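Local coordinates for protein cytochrome P450 (Bacillus megaterium, PDB 5L94) that is a heme-binding cytochrome P450, probably a monooxygenase, that holds testosterone in its pocket, at residues A[251-256]-A[391-396]; A[142-147]-A[242-247]; A[168-173]-A[185-190]. All coordinates share one frame; numbering follows the deposited sequence.

Overall arrangement
All three contacts lie near the heme and the bound steroid of a cytochrome P450. Interaction 2 lies next to the heme, where residues 242-247 meet helix 141-151 and testosterone O3 coordinates the iron. Interaction 1 ties helix 247-260, the next helix after 229-245, to the 391-396 loop, and its centre is about 13 Å from that of interaction 2. Interaction 3, about 20 Å from interaction 1 and 19 Å from interaction 2 between centres, joins helices 158-169 and 177-207. V169 links the sites: its CB lies 3.8 Å from V392 CG2, its CG2 lies 3.6 Å from E245 OE1, and its side chain also touches the steroid.

Interaction 1: residues A[251-256]-A[391-396]; sequences ISNTIY and FVYGLK. With TES (testosterone), chain D.
N253 extends its carboxamide from helix 247-260 to the backbone of Y393, with ND2 donating to Y393 O at 3.3 Å and an N-H...O angle of 156°. The acceptor lies close to the amide plane, whereas the nitrogen sits well above the plane of the carbonyl it meets. CG stands beside the backbone N (chi1 -71°), and from there the amide reaches over the loop with OD1 3.6 Å from G394 CA. ND2 also comes within 3.7 Å of Y393 CD2, the amide and phenol planes being 71° apart. The same nitrogen donates to R286 O, so one amide group grips two backbone carbonyls. With N253 replaced by an alanine, the Y393 and R286 carbonyls would probably both lose this donor, leaving the loop less firmly tied to the helix. In this P450 fold helix 247-260 is the C-terminal half of the long I-helix that passes the heme, while the loop runs from the steroid pocket toward strand 399-401. At the pocket end, F391 CD2 lies 3.2 Å from testosterone O17 and V392 CG2 lies 3.9 Å from testosterone C19. One helical turn beyond N253, the Y256 side chain crosses that of L395 at about a right angle, and CD2 of its ring meets L395 CD1 at 3.5 Å. F23 and W378 pack edge-to-face with Y256. The Y393 ring stacks on F23, and its hydroxyl is hydrogen-bonded to F23 O and R286 NH1.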
loop_
_atom_site.group_PDB
_atom_site.type_symbol
_atom_site.label_atom_id
_atom_site.label_comp_id
_atom_site.label_asym_id
_atom_site.label_seq_id
_atom_site.Cartn_x
_atom_site.Cartn_y
_atom_site.Cartn_z
ATOM N N ILE A 251 -6.162 0.445 7.906
ATOM C CA ILE A 251 -7.169 0.826 8.889
ATOM C C ILE A 251 -8.314 -0.167 8.895
ATOM O O ILE A 251 -8.731 -0.664 9.958
ATOM C CB ILE A 251 -7.663 2.253 8.596
ATOM C CG1 ILE A 251 -6.520 3.225 8.864
ATOM C CG2 ILE A 251 -8.882 2.573 9.374
ATOM C CD1 ILE A 251 -6.676 4.585 8.188
ATOM N N SER A 252 -8.869 -0.441 7.719
ATOM C CA SER A 252 -9.976 -1.392 7.641
ATOM C C SER A 252 -9.546 -2.814 7.993
ATOM O O SER A 252 -10.286 -3.548 8.655
ATOM C CB SER A 252 -10.602 -1.372 6.253
ATOM O OG SER A 252 -11.423 -0.217 6.088
ATOM N N ASN A 253 -8.363 -3.227 7.574
ATOM C CA ASN A 253 -7.910 -4.557 7.956
ATOM C C ASN A 253 -7.656 -4.638 9.448
ATOM O O ASN A 253 -7.767 -5.722 10.034
ATOM C CB ASN A 253 -6.637 -4.928 7.224
ATOM C CG ASN A 253 -6.861 -5.184 5.775
ATOM O OD1 ASN A 253 -7.980 -5.126 5.288
ATOM N ND2 ASN A 253 -5.791 -5.449 5.063
ATOM N N THR A 254 -7.291 -3.507 10.083
ATOM C CA THR A 254 -7.167 -3.540 11.534
ATOM C C THR A 254 -8.531 -3.790 12.183
ATOM O O THR A 254 -8.661 -4.680 13.027
ATOM C CB THR A 254 -6.540 -2.264 12.085
ATOM O OG1 THR A 254 -5.187 -2.133 11.628
ATOM C CG2 THR A 254 -6.531 -2.357 13.589
ATOM N N ILE A 255 -9.555 -3.026 11.796
ATOM C CA ILE A 255 -10.886 -3.244 12.349
ATOM C C ILE A 255 -11.303 -4.684 12.096
ATOM O O ILE A 255 -11.965 -5.314 12.930
ATOM C CB ILE A 255 -11.916 -2.253 11.760
ATOM C CG1 ILE A 255 -11.722 -0.815 12.314
ATOM C CG2 ILE A 255 -13.323 -2.710 12.072
ATOM C CD1 ILE A 255 -11.812 -0.675 13.848
ATOM N N TYR A 256 -10.918 -5.230 10.942
ATOM C CA TYR A 256 -11.318 -6.592 10.617
ATOM C C TYR A 256 -10.728 -7.568 11.632
ATOM O O TYR A 256 -11.447 -8.344 12.259
ATOM C CB TYR A 256 -10.919 -6.934 9.176
ATOM C CG TYR A 256 -11.520 -8.252 8.788
ATOM C CD1 TYR A 256 -10.898 -9.428 9.104
ATOM C CD2 TYR A 256 -12.742 -8.298 8.164
ATOM C CE1 TYR A 256 -11.469 -10.643 8.783
ATOM C CE2 TYR A 256 -13.314 -9.466 7.845
ATOM C CZ TYR A 256 -12.694 -10.652 8.150
ATOM O OH TYR A 256 -13.284 -11.864 7.830
ATOM N N PHE A 391 -1.780 -8.224 -5.337
ATOM C CA PHE A 391 -0.819 -7.490 -4.517
ATOM C C PHE A 391 -1.507 -6.644 -3.454
ATOM O O PHE A 391 -1.197 -6.781 -2.266
ATOM C CB PHE A 391 0.042 -6.651 -5.457
ATOM C CG PHE A 391 0.651 -7.487 -6.500
ATOM C CD1 PHE A 391 1.847 -8.152 -6.265
ATOM C CD2 PHE A 391 -0.025 -7.731 -7.677
ATOM C CE1 PHE A 391 2.376 -8.995 -7.209
ATOM C CE2 PHE A 391 0.492 -8.579 -8.633
ATOM C CZ PHE A 391 1.669 -9.233 -8.389
ATOM N N VAL A 392 -2.471 -5.816 -3.867
ATOM C CA VAL A 392 -3.251 -4.994 -2.944
ATOM C C VAL A 392 -4.294 -5.848 -2.236
ATOM O O VAL A 392 -5.168 -6.451 -2.877
ATOM C CB VAL A 392 -3.909 -3.831 -3.692
ATOM C CG1 VAL A 392 -4.718 -2.963 -2.761
ATOM C CG2 VAL A 392 -2.842 -3.003 -4.308
ATOM N N TYR A 393 -4.260 -5.817 -0.911
ATOM C CA TYR A 393 -4.978 -6.763 -0.066
ATOM C C TYR A 393 -5.867 -6.057 0.952
ATOM O O TYR A 393 -5.384 -5.290 1.799
ATOM C CB TYR A 393 -3.986 -7.632 0.649
ATOM C CG TYR A 393 -4.644 -8.611 1.600
ATOM C CD1 TYR A 393 -5.140 -9.805 1.147
ATOM C CD2 TYR A 393 -4.759 -8.325 2.949
ATOM C CE1 TYR A 393 -5.715 -10.693 2.010
ATOM C CE2 TYR A 393 -5.331 -9.200 3.820
ATOM C CZ TYR A 393 -5.803 -10.385 3.351
ATOM O OH TYR A 393 -6.388 -11.251 4.241
ATOM N N GLY A 394 -7.165 -6.305 0.878
ATOM C CA GLY A 394 -8.080 -5.510 1.660
ATOM C C GLY A 394 -9.500 -5.795 1.246
ATOM O O GLY A 394 -9.775 -6.724 0.466
ATOM N N LEU A 395 -10.395 -4.985 1.795
ATOM C CA LEU A 395 -11.836 -5.155 1.614
ATOM C C LEU A 395 -12.462 -3.945 0.928
ATOM O O LEU A 395 -12.106 -2.783 1.214
ATOM C CB LEU A 395 -12.510 -5.374 2.945
ATOM C CG LEU A 395 -11.996 -6.545 3.750
ATOM C CD1 LEU A 395 -12.742 -6.669 5.065
ATOM C CD2 LEU A 395 -12.175 -7.817 3.012
ATOM N N LYS A 396 -13.430 -4.210 0.061
ATOM C CA LYS A 396 -14.063 -3.125 -0.668
ATOM C C LYS A 396 -15.031 -2.360 0.200
ATOM O O LYS A 396 -15.351 -1.210 -0.121
ATOM C CB LYS A 396 -14.806 -3.646 -1.900
ATOM C CG LYS A 396 -13.876 -4.234 -2.988
ATOM C CD LYS A 396 -14.634 -5.129 -3.973
ATOM C CE LYS A 396 -14.846 -4.495 -5.328
ATOM N NZ LYS A 396 -15.353 -3.108 -5.230
HETATM C C1 TES D . 1.858 -0.398 -3.095
HETATM C C2 TES D . 3.063 0.412 -2.650
HETATM C C3 TES D . 2.749 1.926 -2.637
HETATM O O3 TES D . 2.940 2.574 -1.662
HETATM C C4 TES D . 2.143 2.519 -3.936
HETATM C C5 TES D . 1.661 1.467 -4.929
HETATM C C6 TES D . 1.067 1.824 -6.398
HETATM C C7 TES D . 1.685 0.820 -7.463
HETATM C C8 TES D . 1.318 -0.593 -7.022
HETATM C C9 TES D . 1.859 -1.015 -5.524
HETATM C C10 TES D . 1.333 0.008 -4.475
HETATM C C11 TES D . 1.565 -2.482 -5.168
HETATM C C12 TES D . 1.934 -3.585 -6.381
HETATM C C13 TES D . 1.275 -3.135 -7.680
HETATM C C14 TES D . 1.669 -1.647 -8.092
HETATM C C15 TES D . 1.132 -1.443 -9.590
HETATM C C16 TES D . 1.271 -2.878 -10.294
HETATM C C17 TES D . 1.463 -4.028 -9.059
HETATM O O17 TES D . 0.606 -4.916 -9.065
HETATM C C18 TES D . -0.258 -3.186 -7.379
HETATM C C19 TES D . -0.204 -0.109 -4.334
#

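Interaction 2: residues A[142-147]-A[242-247]; sequences LPVMVI and AGNETT. With HEM (protoporphyrin IX containing Fe), chain C; TES (testosterone), chain D.
The T246 hydroxyl donates to A242 O at 2.8 Å, bending back onto the turn before it, just where G243 is pressed against helix 141-151. Its oxygen lies between the backbone N and the carbonyl carbon (chi1 63°), which lets OG1 reach back to A242 while CG2 is directed at the steroid, 3.8 Å from testosterone O3. Testosterone O3 coordinates the heme iron, FE, at 2.4 Å; C352 is the axial protein ligand. The sequence A-G-N-E-T-T is the P450 signature of the I-helix, whose acid-alcohol pair falls where the helix is distorted beside the oxygen-binding site. A242 adds its methyl to this wall, with CB 3.5 Å from heme C4C. Against the other helix the packing is close because G243 has no side chain: its CA lies 4.8 Å from V144 CA, and a beta carbon there would run into I147 CG2. I147 CB, CG1 and CG2 all lie against the glycine CA, and CD1 reaches on to a heme vinyl group. Elsewhere along the contact, P143 CG meets T247 CB at 3.9 Å, the ring and the threonine crossing at a slant, and V144 CG2 lies against the N244 amide, 3.7 Å from ND2. That amide is held by L240 O through ND2 and by the Y140 hydroxyl through OD1, while T247 OG1 is hydrogen-bonded to E361 OE1. Helix 141-151 lies between helix 229-245 and helix 111-125, the latter touched by L142 and M145, with helix 355-372 alongside P143, V146 and T247 and helix 158-169 packing on N244 and E245.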
loop_
_atom_site.group_PDB
_atom_site.type_symbol
_atom_site.label_atom_id
_atom_site.label_comp_id
_atom_site.label_asym_id
_atom_site.label_seq_id
_atom_site.Cartn_x
_atom_site.Cartn_y
_atom_site.Cartn_z
ATOM N N LEU A 142 -9.872 9.543 4.472
ATOM C CA LEU A 142 -8.870 10.313 5.207
ATOM C C LEU A 142 -7.552 10.321 4.464
ATOM O O LEU A 142 -6.963 11.405 4.304
ATOM C CB LEU A 142 -8.727 9.780 6.631
ATOM C CG LEU A 142 -7.455 10.036 7.442
ATOM C CD1 LEU A 142 -7.376 11.486 7.975
ATOM C CD2 LEU A 142 -7.384 9.062 8.599
ATOM N N PRO A 143 -7.035 9.197 3.976
ATOM C CA PRO A 143 -5.729 9.233 3.309
ATOM C C PRO A 143 -5.726 9.987 1.982
ATOM O O PRO A 143 -4.700 10.562 1.617
ATOM C CB PRO A 143 -5.410 7.755 3.128
ATOM C CG PRO A 143 -6.207 7.088 4.154
ATOM C CD PRO A 143 -7.492 7.824 4.180
ATOM N N VAL A 144 -6.817 9.989 1.226
ATOM C CA VAL A 144 -6.793 10.754 -0.020
ATOM C C VAL A 144 -6.910 12.251 0.279
ATOM O O VAL A 144 -6.366 13.092 -0.452
ATOM C CB VAL A 144 -7.894 10.237 -0.975
ATOM C CG1 VAL A 144 -9.227 10.490 -0.422
ATOM C CG2 VAL A 144 -7.796 10.848 -2.294
ATOM N N MET A 145 -7.598 12.612 1.354
ATOM C CA MET A 145 -7.630 14.025 1.751
ATOM C C MET A 145 -6.238 14.513 2.152
ATOM O O MET A 145 -5.796 15.577 1.711
ATOM C CB MET A 145 -8.646 14.242 2.873
ATOM C CG MET A 145 -10.100 14.143 2.363
ATOM S SD MET A 145 -11.272 13.793 3.672
ATOM C CE MET A 145 -12.721 14.642 3.140
ATOM N N VAL A 146 -5.491 13.713 2.909
ATOM C CA VAL A 146 -4.119 14.092 3.230
ATOM C C VAL A 146 -3.283 14.213 1.955
ATOM O O VAL A 146 -2.603 15.224 1.730
ATOM C CB VAL A 146 -3.503 13.091 4.225
ATOM C CG1 VAL A 146 -2.068 13.441 4.518
ATOM C CG2 VAL A 146 -4.317 13.070 5.533
ATOM N N ILE A 147 -3.325 13.193 1.097
ATOM C CA ILE A 147 -2.420 13.176 -0.050
ATOM C C ILE A 147 -2.759 14.297 -1.023
ATOM O O ILE A 147 -1.872 14.820 -1.709
ATOM C CB ILE A 147 -2.441 11.799 -0.750
ATOM C CG1 ILE A 147 -1.096 11.510 -1.365
ATOM C CG2 ILE A 147 -3.489 11.740 -1.845
ATOM C CD1 ILE A 147 -0.043 11.094 -0.378
ATOM N N ALA A 242 -0.763 5.840 -3.942
ATOM C CA ALA A 242 -0.564 5.472 -2.539
ATOM C C ALA A 242 -1.647 6.072 -1.654
ATOM O O ALA A 242 -2.115 5.440 -0.692
ATOM C CB ALA A 242 0.808 5.919 -2.070
ATOM N N GLY A 243 -2.083 7.280 -1.979
ATOM C CA GLY A 243 -3.112 7.908 -1.164
ATOM C C GLY A 243 -4.493 7.328 -1.355
ATOM O O GLY A 243 -5.398 7.687 -0.600
ATOM N N ASN A 244 -4.686 6.458 -2.336
ATOM C CA ASN A 244 -5.989 5.861 -2.564
ATOM C C ASN A 244 -6.030 4.363 -2.256
ATOM O O ASN A 244 -7.124 3.805 -2.194
ATOM C CB ASN A 244 -6.414 6.080 -4.023
ATOM C CG ASN A 244 -6.904 7.519 -4.321
ATOM O OD1 ASN A 244 -8.111 7.759 -4.401
ATOM N ND2 ASN A 244 -5.959 8.465 -4.525
ATOM N N GLU A 245 -4.878 3.698 -2.035
ATOM C CA GLU A 245 -4.853 2.252 -2.178
ATOM C C GLU A 245 -4.004 1.515 -1.135
ATOM O O GLU A 245 -3.735 0.325 -1.338
ATOM C CB GLU A 245 -4.339 1.908 -3.588
ATOM C CG GLU A 245 -5.166 2.511 -4.749
ATOM C CD GLU A 245 -6.557 1.910 -4.852
ATOM O OE1 GLU A 245 -6.833 0.874 -4.203
ATOM O OE2 GLU A 245 -7.393 2.485 -5.577
ATOM N N THR A 246 -3.584 2.170 -0.024
ATOM C CA THR A 246 -2.714 1.554 0.959
ATOM C C THR A 246 -3.293 1.743 2.368
ATOM O O THR A 246 -3.885 0.799 2.918
ATOM C CB THR A 246 -1.286 2.096 0.888
ATOM O OG1 THR A 246 -1.267 3.507 1.192
ATOM C CG2 THR A 246 -0.629 1.841 -0.523
ATOM N N THR A 247 -3.200 2.962 2.930
ATOM C CA THR A 247 -3.539 3.172 4.337
ATOM C C THR A 247 -4.985 2.828 4.622
ATOM O O THR A 247 -5.324 2.408 5.738
ATOM C CB THR A 247 -3.280 4.625 4.755
ATOM O OG1 THR A 247 -1.932 4.982 4.424
ATOM C CG2 THR A 247 -3.455 4.769 6.248
HETATM C CHA HEM C . 7.120 2.105 -1.432
HETATM C CHB HEM C . 3.743 -0.244 1.186
HETATM C CHC HEM C . 1.553 3.896 2.300
HETATM C CHD HEM C . 4.503 6.089 -0.785
HETATM C C1A HEM C . 6.409 1.113 -0.775
HETATM C C2A HEM C . 6.817 -0.263 -0.702
HETATM C C3A HEM C . 5.899 -0.915 0.013
HETATM C C4A HEM C . 4.863 0.040 0.423
HETATM C CMA HEM C . 5.942 -2.437 0.345
HETATM C CAA HEM C . 8.092 -0.879 -1.332
HETATM C CBA HEM C . 7.891 -0.956 -2.851
HETATM C CGA HEM C . 8.946 -1.758 -3.572
HETATM O O1A HEM C . 9.985 -2.126 -2.969
HETATM O O2A HEM C . 8.705 -2.010 -4.791
HETATM C C1B HEM C . 2.905 0.664 1.774
HETATM C C2B HEM C . 1.912 0.372 2.807
HETATM C C3B HEM C . 1.308 1.537 3.092
HETATM C C4B HEM C . 1.898 2.566 2.262
HETATM C CMB HEM C . 1.671 -1.049 3.385
HETATM C CAB HEM C . 0.214 1.890 4.076
HETATM C CBB HEM C . -0.127 1.114 5.097
HETATM C C1C HEM C . 2.184 4.883 1.588
HETATM C C2C HEM C . 1.883 6.296 1.653
HETATM C C3C HEM C . 2.714 6.865 0.777
HETATM C C4C HEM C . 3.536 5.849 0.153
HETATM C CMC HEM C . 0.800 6.929 2.581
HETATM C CAC HEM C . 2.915 8.334 0.396
HETATM C CBC HEM C . 2.107 9.312 0.744
HETATM C C1D HEM C . 5.454 5.217 -1.230
HETATM C C2D HEM C . 6.493 5.532 -2.192
HETATM C C3D HEM C . 7.228 4.439 -2.380
HETATM C C4D HEM C . 6.671 3.393 -1.538
HETATM C CMD HEM C . 6.690 6.925 -2.852
HETATM C CAD HEM C . 8.452 4.265 -3.306
HETATM C CBD HEM C . 9.744 4.518 -2.533
HETATM C CGD HEM C . 10.944 4.164 -3.371
HETATM O O1D HEM C . 12.030 4.689 -3.066
HETATM O O2D HEM C . 10.845 3.362 -4.333
HETATM N NA HEM C . 5.205 1.280 -0.076
HETATM N NB HEM C . 2.867 2.000 1.463
HETATM N NC HEM C . 3.199 4.633 0.684
HETATM N ND HEM C . 5.597 3.901 -0.841
HETATM FE FE HEM C . 4.177 2.969 0.334
HETATM C C1 TES D . 1.858 -0.398 -3.095
HETATM C C2 TES D . 3.063 0.412 -2.650
HETATM C C3 TES D . 2.749 1.926 -2.637
HETATM O O3 TES D . 2.940 2.574 -1.662
HETATM C C4 TES D . 2.143 2.519 -3.936
HETATM C C5 TES D . 1.661 1.467 -4.929
HETATM C C6 TES D . 1.067 1.824 -6.398
HETATM C C7 TES D . 1.685 0.820 -7.463
HETATM C C8 TES D . 1.318 -0.593 -7.022
HETATM C C9 TES D . 1.859 -1.015 -5.524
HETATM C C10 TES D . 1.333 0.008 -4.475
HETATM C C11 TES D . 1.565 -2.482 -5.168
HETATM C C12 TES D . 1.934 -3.585 -6.381
HETATM C C13 TES D . 1.275 -3.135 -7.680
HETATM C C14 TES D . 1.669 -1.647 -8.092
HETATM C C15 TES D . 1.132 -1.443 -9.590
HETATM C C16 TES D . 1.271 -2.878 -10.294
HETATM C C17 TES D . 1.463 -4.028 -9.059
HETATM O O17 TES D . 0.606 -4.916 -9.065
HETATM C C18 TES D . -0.258 -3.186 -7.379
HETATM C C19 TES D . -0.204 -0.109 -4.334
#

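Interaction 3: residues A[168-173]-A[185-190]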
loop_
_atom_site.group_PDB
_atom_site.type_symbol
_atom_site.label_atom_id
_atom_site.label_comp_id
_atom_site.label_asym_id
_atom_site.label_seq_id
_atom_site.Cartn_x
_atom_site.Cartn_y
_atom_site.Cartn_z
ATOM N N ILE A 168 -5.319 1.197 -11.861
ATOM C CA ILE A 168 -3.876 0.970 -11.900
ATOM C C ILE A 168 -3.483 -0.199 -11.013
ATOM O O ILE A 168 -2.540 -0.927 -11.327
ATOM C CB ILE A 168 -3.117 2.250 -11.510
ATOM C CG1 ILE A 168 -3.433 3.363 -12.499
ATOM C CG2 ILE A 168 -1.596 1.966 -11.411
ATOM C CD1 ILE A 168 -2.607 3.269 -13.747
ATOM N N VAL A 169 -4.148 -0.362 -9.864
ATOM C CA VAL A 169 -3.814 -1.463 -8.955
ATOM C C VAL A 169 -4.697 -2.689 -9.198
ATOM O O VAL A 169 -4.539 -3.701 -8.505
ATOM C CB VAL A 169 -3.909 -1.055 -7.450
ATOM C CG1 VAL A 169 -2.962 0.100 -7.119
ATOM C CG2 VAL A 169 -5.327 -0.677 -7.032
ATOM N N ALA A 170 -5.619 -2.627 -10.167
ATOM C CA ALA A 170 -6.581 -3.711 -10.364
ATOM C C ALA A 170 -5.891 -4.976 -10.817
ATOM O O ALA A 170 -4.886 -4.946 -11.520
ATOM C CB ALA A 170 -7.640 -3.347 -11.399
ATOM N N GLY A 171 -6.463 -6.103 -10.423
ATOM C CA GLY A 171 -6.025 -7.374 -10.952
ATOM C C GLY A 171 -7.058 -7.946 -11.903
ATOM O O GLY A 171 -8.196 -7.481 -11.975
ATOM N N PRO A 172 -6.678 -8.954 -12.671
ATOM C CA PRO A 172 -7.617 -9.556 -13.626
ATOM C C PRO A 172 -8.394 -10.736 -13.052
ATOM O O PRO A 172 -7.967 -11.398 -12.109
ATOM C CB PRO A 172 -6.689 -10.020 -14.752
ATOM C CG PRO A 172 -5.399 -10.392 -14.021
ATOM C CD PRO A 172 -5.292 -9.426 -12.860
ATOM N N SER A 173 -9.547 -11.012 -13.674
ATOM C CA SER A 173 -10.352 -12.175 -13.281
ATOM C C SER A 173 -9.593 -13.485 -13.474
ATOM O O SER A 173 -9.606 -14.345 -12.590
ATOM C CB SER A 173 -11.659 -12.199 -14.058
ATOM O OG SER A 173 -12.462 -11.112 -13.651
ATOM N N GLN A 185 -5.109 -2.550 -21.472
ATOM C CA GLN A 185 -5.652 -1.401 -22.201
ATOM C C GLN A 185 -6.224 -0.353 -21.260
ATOM O O GLN A 185 -6.032 0.850 -21.465
ATOM C CB GLN A 185 -6.759 -1.829 -23.159
ATOM C CG GLN A 185 -6.340 -2.469 -24.432
ATOM C CD GLN A 185 -7.546 -2.766 -25.313
ATOM O OE1 GLN A 185 -8.699 -2.514 -24.930
ATOM N NE2 GLN A 185 -7.289 -3.291 -26.491
ATOM N N GLU A 186 -7.006 -0.783 -20.270
ATOM C CA GLU A 186 -7.554 0.178 -19.319
ATOM C C GLU A 186 -6.436 0.875 -18.533
ATOM O O GLU A 186 -6.494 2.091 -18.299
ATOM C CB GLU A 186 -8.549 -0.503 -18.370
ATOM C CG GLU A 186 -10.044 -0.573 -18.842
ATOM C CD GLU A 186 -10.696 0.783 -19.245
ATOM O OE1 GLU A 186 -10.741 1.751 -18.440
ATOM O OE2 GLU A 186 -11.199 0.861 -20.391
ATOM N N LYS A 187 -5.398 0.130 -18.136
ATOM C CA LYS A 187 -4.326 0.757 -17.372
ATOM C C LYS A 187 -3.607 1.804 -18.213
ATOM O O LYS A 187 -3.252 2.875 -17.712
ATOM C CB LYS A 187 -3.345 -0.290 -16.850
ATOM C CG LYS A 187 -3.915 -1.292 -15.804
ATOM C CD LYS A 187 -2.786 -2.117 -15.155
ATOM C CE LYS A 187 -3.311 -3.364 -14.458
ATOM N NZ LYS A 187 -3.833 -3.036 -13.144
ATOM N N MET A 188 -3.405 1.523 -19.502
ATOM C CA MET A 188 -2.754 2.489 -20.383
ATOM C C MET A 188 -3.561 3.769 -20.457
ATOM O O MET A 188 -3.019 4.877 -20.382
ATOM C CB MET A 188 -2.600 1.907 -21.781
ATOM C CG MET A 188 -1.427 0.955 -22.021
ATOM S SD MET A 188 -1.429 0.499 -23.801
ATOM C CE MET A 188 0.033 1.316 -24.473
ATOM N N LYS A 189 -4.854 3.630 -20.663
ATOM C CA LYS A 189 -5.707 4.792 -20.717
ATOM C C LYS A 189 -5.684 5.553 -19.402
ATOM O O LYS A 189 -5.814 6.785 -19.392
ATOM C CB LYS A 189 -7.125 4.360 -21.058
ATOM C CG LYS A 189 -8.187 5.396 -20.737
ATOM C CD LYS A 189 -9.468 5.056 -21.451
ATOM C CE LYS A 189 -10.602 5.860 -20.939
ATOM N NZ LYS A 189 -11.636 5.971 -21.989
ATOM N N ALA A 190 -5.557 4.843 -18.284
ATOM C CA ALA A 190 -5.652 5.528 -16.997
ATOM C C ALA A 190 -4.351 6.263 -16.695
ATOM O O ALA A 190 -4.381 7.401 -16.220
ATOM C CB ALA A 190 -6.030 4.526 -15.885
#
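K187 drives its ammonium group into the backbone of the chain leaving helix 158-169. NZ is 2.7 Å from A170 O, lying in that carbonyl's plane on a lone pair, and makes a weak bond to I168 O at 3.1 Å. A third acceptor, I167 O, comes from one residue earlier. The methylenes run nearly extended as far as CE, and a bend at chi4 (-81°) then turns NZ in among the carbonyls. The ammonium charge would probably suit these clustered backbone carbonyls near the end of the F helix. I168 buries the next largest area. Its CB leaves the backbone away from helix 177-207, yet the turn about CB-CG1 (chi2 -82°) swings the end of the longer branch back, and CD1 comes 4.0 Å from K187 O and 4.2 Å from A190 CB. The small A190 lets that methyl settle onto the helix surface. K187 O itself is hydrogen-bonded to N191 ND2. These are the F and G helices of the P450 fold, which form the lid over the substrate pocket. N191 and L194 of helix 177-207 pack on I168, while I241 of helix 229-245 meets I168 and V169, and V169 touches testosterone.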